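Local structure of putative cytochrome P450 154A1 (1ODO) at residues 39-53 / 314-328. The protein belongs to the cytochrome P450 family of haem proteins and holds an iron protoporphyrin IX within a largely helical fold. Residues are numbered along the deposited sequence; the frame is centred on the assembly and turned at random.
Sequences QAWSVSDPVLLKQLL and PILASYAAANRHPDW. With HEM (protoporphyrin IX containing Fe), chain B.
S318 OG is gripped twice, by S42 OG across the contact at 2.7 Å and by H291 ND1 from beyond it. The hydroxyl of S42 reaches it by standing anti to its own backbone N (chi1 155°). S318 also gives its backbone N-H to V43 O. These bonds close a short parallel ladder in the mixed sheet of the P450 fold, where strand 39-43 runs between strands 30-35 and 314-317, and they illustrate how a side-chain bond can continue a backbone pattern. W41 opens the ladder: its N meets P314 O almost straight, at 176°, and its O takes L316 N at 2.7 Å. V43 N then returns to L316 O.

Beyond the ladder both segments turn into helices, D45 OD1 capping helix 46-52 at V47 N, and the packing becomes largely apolar. P46 lays CB over one face of the W328 indole, a CH-pi contact 3.9 Å from the six-membered ring's centroid, while its CD meets H325. L49 divides its branches, CD1 on A317 CB and CD2 3.7 Å from Y319 CE2. L53 and Y319 come from opposite directions, and L53 CD1 lies at the ring's edge, in plane, near the hydroxyl. Y319 OH in turn donates to haem O1D at 2.5 Å, so the leucines that pack around this ring form a second shell, consistent with steadying the phenol that donates to one haem propionate.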
loop_
_atom_site.group_PDB
_atom_site.type_symbol
_atom_site.label_atom_id
_atom_site.label_comp_id
_atom_site.label_asym_id
_atom_site.label_seq_id
_atom_site.Cartn_x
_atom_site.Cartn_y
_atom_site.Cartn_z
ATOM N N GLN A 39 -13.948 12.250 -11.945
ATOM C CA GLN A 39 -12.875 12.864 -12.717
ATOM C C GLN A 39 -11.921 13.614 -11.798
ATOM O O GLN A 39 -12.344 14.329 -10.888
ATOM C CB GLN A 39 -13.438 13.820 -13.772
ATOM C CG GLN A 39 -14.277 13.140 -14.848
ATOM C CD GLN A 39 -15.645 12.723 -14.349
ATOM O OE1 GLN A 39 -16.451 13.561 -13.946
ATOM N NE2 GLN A 39 -15.918 11.423 -14.376
ATOM N N ALA A 40 -10.628 13.445 -12.038
ATOM C CA ALA A 40 -9.630 14.108 -11.217
ATOM C C ALA A 40 -8.339 14.320 -11.978
ATOM O O ALA A 40 -8.124 13.750 -13.050
ATOM C CB ALA A 40 -9.350 13.274 -9.974
ATOM N N TRP A 41 -7.473 15.141 -11.404
ATOM C CA TRP A 41 -6.192 15.424 -12.021
ATOM C C TRP A 41 -5.168 14.387 -11.591
ATOM O O TRP A 41 -4.786 14.341 -10.422
ATOM C CB TRP A 41 -5.677 16.800 -11.599
ATOM C CG TRP A 41 -6.407 17.948 -12.212
ATOM C CD1 TRP A 41 -7.379 18.707 -11.629
ATOM C CD2 TRP A 41 -6.204 18.489 -13.523
ATOM N NE1 TRP A 41 -7.791 19.695 -12.493
ATOM C CE2 TRP A 41 -7.087 19.584 -13.663
ATOM C CE3 TRP A 41 -5.360 18.156 -14.592
ATOM C CZ2 TRP A 41 -7.150 20.355 -14.833
ATOM C CZ3 TRP A 41 -5.422 18.923 -15.759
ATOM C CH2 TRP A 41 -6.314 20.011 -15.866
ATOM N N SER A 42 -4.749 13.532 -12.518
ATOM C CA SER A 42 -3.752 12.523 -12.193
ATOM C C SER A 42 -2.448 13.289 -12.349
ATOM O O SER A 42 -2.226 13.923 -13.377
ATOM C CB SER A 42 -3.764 11.371 -13.195
ATOM O OG SER A 42 -2.488 10.739 -13.225
ATOM N N VAL A 43 -1.597 13.257 -11.332
ATOM C CA VAL A 43 -0.325 13.962 -11.404
ATOM C C VAL A 43 0.803 12.938 -11.329
ATOM O O VAL A 43 0.858 12.146 -10.389
ATOM C CB VAL A 43 -0.176 14.966 -10.236
ATOM C CG1 VAL A 43 1.186 15.642 -10.298
ATOM C CG2 VAL A 43 -1.288 16.006 -10.295
ATOM N N SER A 44 1.692 12.940 -12.320
ATOM C CA SER A 44 2.800 11.989 -12.318
ATOM C C SER A 44 4.186 12.630 -12.417
ATOM O O SER A 44 5.186 11.931 -12.563
ATOM C CB SER A 44 2.606 10.930 -13.418
ATOM O OG SER A 44 2.399 11.517 -14.691
ATOM N N ASP A 45 4.237 13.960 -12.351
ATOM C CA ASP A 45 5.503 14.696 -12.412
ATOM C C ASP A 45 5.870 14.744 -10.922
ATOM O O ASP A 45 5.193 15.411 -10.139
ATOM C CB ASP A 45 5.262 16.112 -12.949
ATOM C CG ASP A 45 6.487 17.009 -12.838
ATOM O OD1 ASP A 45 7.458 16.632 -12.155
ATOM O OD2 ASP A 45 6.472 18.111 -13.432
ATOM N N PRO A 46 6.925 14.020 -10.510
ATOM C CA PRO A 46 7.329 14.004 -9.099
ATOM C C PRO A 46 7.637 15.360 -8.470
ATOM O O PRO A 46 7.399 15.558 -7.280
ATOM C CB PRO A 46 8.535 13.060 -9.092
ATOM C CG PRO A 46 9.113 13.244 -10.450
ATOM C CD PRO A 46 7.882 13.257 -11.330
ATOM N N VAL A 47 8.171 16.292 -9.254
ATOM C CA VAL A 47 8.487 17.612 -8.714
ATOM C C VAL A 47 7.172 18.281 -8.321
ATOM O O VAL A 47 7.008 18.762 -7.198
ATOM C CB VAL A 47 9.222 18.480 -9.759
ATOM C CG1 VAL A 47 9.424 19.895 -9.224
ATOM C CG2 VAL A 47 10.568 17.852 -10.089
ATOM N N LEU A 48 6.228 18.291 -9.256
ATOM C CA LEU A 48 4.924 18.892 -9.016
ATOM C C LEU A 48 4.194 18.140 -7.906
ATOM O O LEU A 48 3.589 18.743 -7.018
ATOM C CB LEU A 48 4.090 18.861 -10.304
ATOM C CG LEU A 48 2.640 19.345 -10.200
ATOM C CD1 LEU A 48 2.608 20.785 -9.694
ATOM C CD2 LEU A 48 1.971 19.246 -11.574
ATOM N N LEU A 49 4.259 16.817 -7.946
ATOM C CA LEU A 49 3.586 16.022 -6.929
ATOM C C LEU A 49 4.105 16.371 -5.525
ATOM O O LEU A 49 3.315 16.583 -4.607
ATOM C CB LEU A 49 3.765 14.531 -7.235
ATOM C CG LEU A 49 2.818 13.524 -6.572
ATOM C CD1 LEU A 49 1.373 14.023 -6.606
ATOM C CD2 LEU A 49 2.941 12.187 -7.306
ATOM N N LYS A 50 5.420 16.453 -5.357
ATOM C CA LYS A 50 5.984 16.786 -4.048
ATOM C C LYS A 50 5.537 18.166 -3.577
ATOM O O LYS A 50 5.356 18.392 -2.377
ATOM C CB LYS A 50 7.510 16.717 -4.082
ATOM C CG LYS A 50 8.060 15.298 -4.108
ATOM C CD LYS A 50 9.575 15.323 -4.174
ATOM C CE LYS A 50 10.171 13.940 -4.059
ATOM N NZ LYS A 50 11.659 14.024 -4.155
ATOM N N GLN A 51 5.369 19.095 -4.512
ATOM C CA GLN A 51 4.934 20.440 -4.147
ATOM C C GLN A 51 3.482 20.374 -3.679
ATOM O O GLN A 51 3.119 20.972 -2.666
ATOM C CB GLN A 51 5.059 21.388 -5.342
ATOM C CG GLN A 51 6.486 21.520 -5.838
ATOM C CD GLN A 51 6.607 22.373 -7.080
ATOM O OE1 GLN A 51 5.730 22.356 -7.945
ATOM N NE2 GLN A 51 7.709 23.110 -7.186
ATOM N N LEU A 52 2.650 19.639 -4.411
ATOM C CA LEU A 52 1.244 19.516 -4.040
ATOM C C LEU A 52 1.090 18.803 -2.698
ATOM O O LEU A 52 0.249 19.179 -1.880
ATOM C CB LEU A 52 0.469 18.752 -5.117
ATOM C CG LEU A 52 0.355 19.469 -6.468
ATOM C CD1 LEU A 52 -0.259 18.525 -7.490
ATOM C CD2 LEU A 52 -0.498 20.732 -6.316
ATOM N N LEU A 53 1.914 17.781 -2.477
ATOM C CA LEU A 53 1.881 17.004 -1.239
ATOM C C LEU A 53 2.412 17.725 0.007
ATOM O O LEU A 53 2.353 17.183 1.113
ATOM C CB LEU A 53 2.650 15.694 -1.435
ATOM C CG LEU A 53 2.067 14.715 -2.463
ATOM C CD1 LEU A 53 3.005 13.521 -2.663
ATOM C CD2 LEU A 53 0.710 14.241 -1.977
ATOM N N PRO A 314 -10.614 17.387 -7.693
ATOM C CA PRO A 314 -9.794 16.314 -7.120
ATOM C C PRO A 314 -8.416 16.170 -7.743
ATOM O O PRO A 314 -8.195 16.533 -8.900
ATOM C CB PRO A 314 -10.643 15.054 -7.341
ATOM C CG PRO A 314 -12.031 15.584 -7.590
ATOM C CD PRO A 314 -11.771 16.818 -8.400
ATOM N N ILE A 315 -7.505 15.602 -6.958
ATOM C CA ILE A 315 -6.125 15.379 -7.374
ATOM C C ILE A 315 -5.750 13.942 -7.035
ATOM O O ILE A 315 -5.834 13.529 -5.878
ATOM C CB ILE A 315 -5.173 16.330 -6.629
ATOM C CG1 ILE A 315 -5.494 17.776 -7.009
ATOM C CG2 ILE A 315 -3.717 15.976 -6.943
ATOM C CD1 ILE A 315 -4.783 18.812 -6.154
ATOM N N LEU A 316 -5.344 13.188 -8.049
ATOM C CA LEU A 316 -4.955 11.792 -7.874
ATOM C C LEU A 316 -3.443 11.620 -8.007
ATOM O O LEU A 316 -2.887 11.815 -9.083
ATOM C CB LEU A 316 -5.650 10.926 -8.928
ATOM C CG LEU A 316 -5.387 9.418 -8.867
ATOM C CD1 LEU A 316 -6.186 8.797 -7.721
ATOM C CD2 LEU A 316 -5.787 8.791 -10.198
ATOM N N ALA A 317 -2.778 11.253 -6.919
ATOM C CA ALA A 317 -1.332 11.064 -6.959
ATOM C C ALA A 317 -1.045 9.733 -7.648
ATOM O O ALA A 317 -1.424 8.676 -7.142
ATOM C CB ALA A 317 -0.761 11.064 -5.543
ATOM N N SER A 318 -0.393 9.792 -8.807
ATOM C CA SER A 318 -0.056 8.587 -9.569
ATOM C C SER A 318 1.419 8.253 -9.344
ATOM O O SER A 318 2.278 8.503 -10.192
ATOM C CB SER A 318 -0.355 8.822 -11.054
ATOM O OG SER A 318 -1.754 8.977 -11.254
ATOM N N TYR A 319 1.683 7.673 -8.177
ATOM C CA TYR A 319 3.021 7.283 -7.745
ATOM C C TYR A 319 3.837 6.345 -8.620
ATOM O O TYR A 319 5.030 6.582 -8.837
ATOM C CB TYR A 319 2.922 6.699 -6.336
ATOM C CG TYR A 319 2.451 7.703 -5.309
ATOM C CD1 TYR A 319 1.578 7.328 -4.291
ATOM C CD2 TYR A 319 2.908 9.021 -5.334
ATOM C CE1 TYR A 319 1.173 8.240 -3.317
ATOM C CE2 TYR A 319 2.512 9.941 -4.363
ATOM C CZ TYR A 319 1.645 9.540 -3.358
ATOM O OH TYR A 319 1.255 10.440 -2.391
ATOM N N ALA A 320 3.213 5.274 -9.101
ATOM C CA ALA A 320 3.912 4.313 -9.945
ATOM C C ALA A 320 4.460 4.972 -11.204
ATOM O O ALA A 320 5.623 4.771 -11.555
ATOM C CB ALA A 320 2.980 3.161 -10.315
ATOM N N ALA A 321 3.626 5.765 -11.872
ATOM C CA ALA A 321 4.043 6.451 -13.095
ATOM C C ALA A 321 5.111 7.495 -12.786
ATOM O O ALA A 321 6.056 7.677 -13.558
ATOM C CB ALA A 321 2.841 7.115 -13.759
ATOM N N ALA A 322 4.957 8.177 -11.654
ATOM C CA ALA A 322 5.905 9.204 -11.241
ATOM C C ALA A 322 7.278 8.615 -10.923
ATOM O O ALA A 322 8.307 9.230 -11.215
ATOM C CB ALA A 322 5.366 9.955 -10.023
ATOM N N ASN A 323 7.296 7.426 -10.326
ATOM C CA ASN A 323 8.559 6.781 -9.979
ATOM C C ASN A 323 9.391 6.466 -11.219
ATOM O O ASN A 323 10.593 6.230 -11.118
ATOM C CB ASN A 323 8.318 5.481 -9.211
ATOM C CG ASN A 323 7.923 5.712 -7.761
ATOM O OD1 ASN A 323 7.988 6.832 -7.249
ATOM N ND2 ASN A 323 7.528 4.637 -7.084
ATOM N N ARG A 324 8.743 6.457 -12.382
ATOM C CA ARG A 324 9.426 6.167 -13.643
ATOM C C ARG A 324 9.546 7.385 -14.548
ATOM O O ARG A 324 9.813 7.253 -15.745
ATOM C CB ARG A 324 8.691 5.043 -14.384
ATOM C CG ARG A 324 8.861 3.654 -13.746
ATOM C CD ARG A 324 7.734 2.721 -14.174
ATOM N NE ARG A 324 7.887 1.345 -13.696
ATOM C CZ ARG A 324 8.260 0.326 -14.467
ATOM N NH1 ARG A 324 8.529 0.530 -15.753
ATOM N NH2 ARG A 324 8.332 -0.901 -13.970
ATOM N N HIS A 325 9.353 8.571 -13.979
ATOM C CA HIS A 325 9.441 9.810 -14.749
ATOM C C HIS A 325 10.885 9.987 -15.218
ATOM O O HIS A 325 11.817 9.970 -14.415
ATOM C CB HIS A 325 8.991 10.988 -13.882
ATOM C CG HIS A 325 8.716 12.238 -14.658
ATOM N ND1 HIS A 325 9.719 13.021 -15.190
ATOM C CD2 HIS A 325 7.551 12.838 -14.996
ATOM C CE1 HIS A 325 9.181 14.050 -15.820
ATOM N NE2 HIS A 325 7.867 13.963 -15.717
ATOM N N PRO A 326 11.083 10.167 -16.537
ATOM C CA PRO A 326 12.405 10.334 -17.150
ATOM C C PRO A 326 13.292 11.486 -16.683
ATOM O O PRO A 326 14.501 11.465 -16.927
ATOM C CB PRO A 326 12.084 10.398 -18.644
ATOM C CG PRO A 326 10.733 11.037 -18.667
ATOM C CD PRO A 326 10.017 10.320 -17.543
ATOM N N ASP A 327 12.718 12.497 -16.038
ATOM C CA ASP A 327 13.535 13.612 -15.566
ATOM C C ASP A 327 13.988 13.336 -14.135
ATOM O O ASP A 327 14.813 14.060 -13.582
ATOM C CB ASP A 327 12.762 14.935 -15.637
ATOM C CG ASP A 327 13.200 15.804 -16.811
ATOM O OD1 ASP A 327 13.508 15.239 -17.882
ATOM O OD2 ASP A 327 13.227 17.046 -16.670
ATOM N N TRP A 328 13.447 12.276 -13.540
ATOM C CA TRP A 328 13.810 11.917 -12.169
ATOM C C TRP A 328 14.888 10.834 -12.146
ATOM O O TRP A 328 15.909 10.972 -11.465
ATOM C CB TRP A 328 12.583 11.415 -11.403
ATOM C CG TRP A 328 12.774 11.388 -9.909
ATOM C CD1 TRP A 328 13.844 11.873 -9.206
ATOM C CD2 TRP A 328 11.841 10.905 -8.934
ATOM N NE1 TRP A 328 13.630 11.727 -7.853
ATOM C CE2 TRP A 328 12.409 11.138 -7.658
ATOM C CE3 TRP A 328 10.580 10.302 -9.012
ATOM C CZ2 TRP A 328 11.753 10.789 -6.471
ATOM C CZ3 TRP A 328 9.930 9.954 -7.829
ATOM C CH2 TRP A 328 10.518 10.199 -6.578
HETATM C CHA HEM B . -0.413 5.864 4.033
HETATM C CHB HEM B . 0.101 2.477 7.417
HETATM C CHC HEM B . 2.483 -0.311 4.276
HETATM C CHD HEM B . 1.941 3.068 0.906
HETATM C C1A HEM B . -0.479 5.213 5.241
HETATM C C2A HEM B . -1.112 5.715 6.456
HETATM C C3A HEM B . -0.975 4.771 7.398
HETATM C C4A HEM B . -0.249 3.654 6.808
HETATM C CMA HEM B . -1.479 4.809 8.851
HETATM C CAA HEM B . -1.803 7.090 6.575
HETATM C CBA HEM B . -0.773 8.196 6.871
HETATM C CGA HEM B . -1.341 9.609 6.996
HETATM O O1A HEM B . -2.322 9.887 6.220
HETATM O O2A HEM B . -0.827 10.375 7.809
HETATM C C1B HEM B . 0.781 1.423 6.867
HETATM C C2B HEM B . 1.108 0.199 7.576
HETATM C C3B HEM B . 1.783 -0.594 6.694
HETATM C C4B HEM B . 1.876 0.127 5.445
HETATM C CMB HEM B . 0.735 -0.093 9.044
HETATM C CAB HEM B . 2.363 -2.006 6.910
HETATM C CBB HEM B . 3.509 -2.072 7.933
HETATM C C1C HEM B . 2.549 0.382 3.076
HETATM C C2C HEM B . 3.195 -0.136 1.860
HETATM C C3C HEM B . 3.039 0.812 0.908
HETATM C C4C HEM B . 2.314 1.905 1.522
HETATM C CMC HEM B . 3.892 -1.530 1.783
HETATM C CAC HEM B . 3.487 0.846 -0.577
HETATM C CBC HEM B . 4.932 0.429 -0.877
HETATM C C1D HEM B . 1.254 4.122 1.442
HETATM C C2D HEM B . 0.870 5.324 0.737
HETATM C C3D HEM B . 0.198 6.109 1.612
HETATM C C4D HEM B . 0.176 5.403 2.872
HETATM C CMD HEM B . 1.177 5.603 -0.747
HETATM C CAD HEM B . -0.438 7.473 1.299
HETATM C CBD HEM B . 0.495 8.661 1.045
HETATM C CGD HEM B . -0.386 9.843 0.700
HETATM O O1D HEM B . -0.390 10.261 -0.464
HETATM O O2D HEM B . -1.098 10.295 1.626
HETATM N NA HEM B . 0.042 3.966 5.489
HETATM N NB HEM B . 1.255 1.353 5.561
HETATM N NC HEM B . 2.026 1.630 2.843
HETATM N ND HEM B . 0.816 4.176 2.762
HETATM FE FE HEM B . 1.045 2.798 4.155
#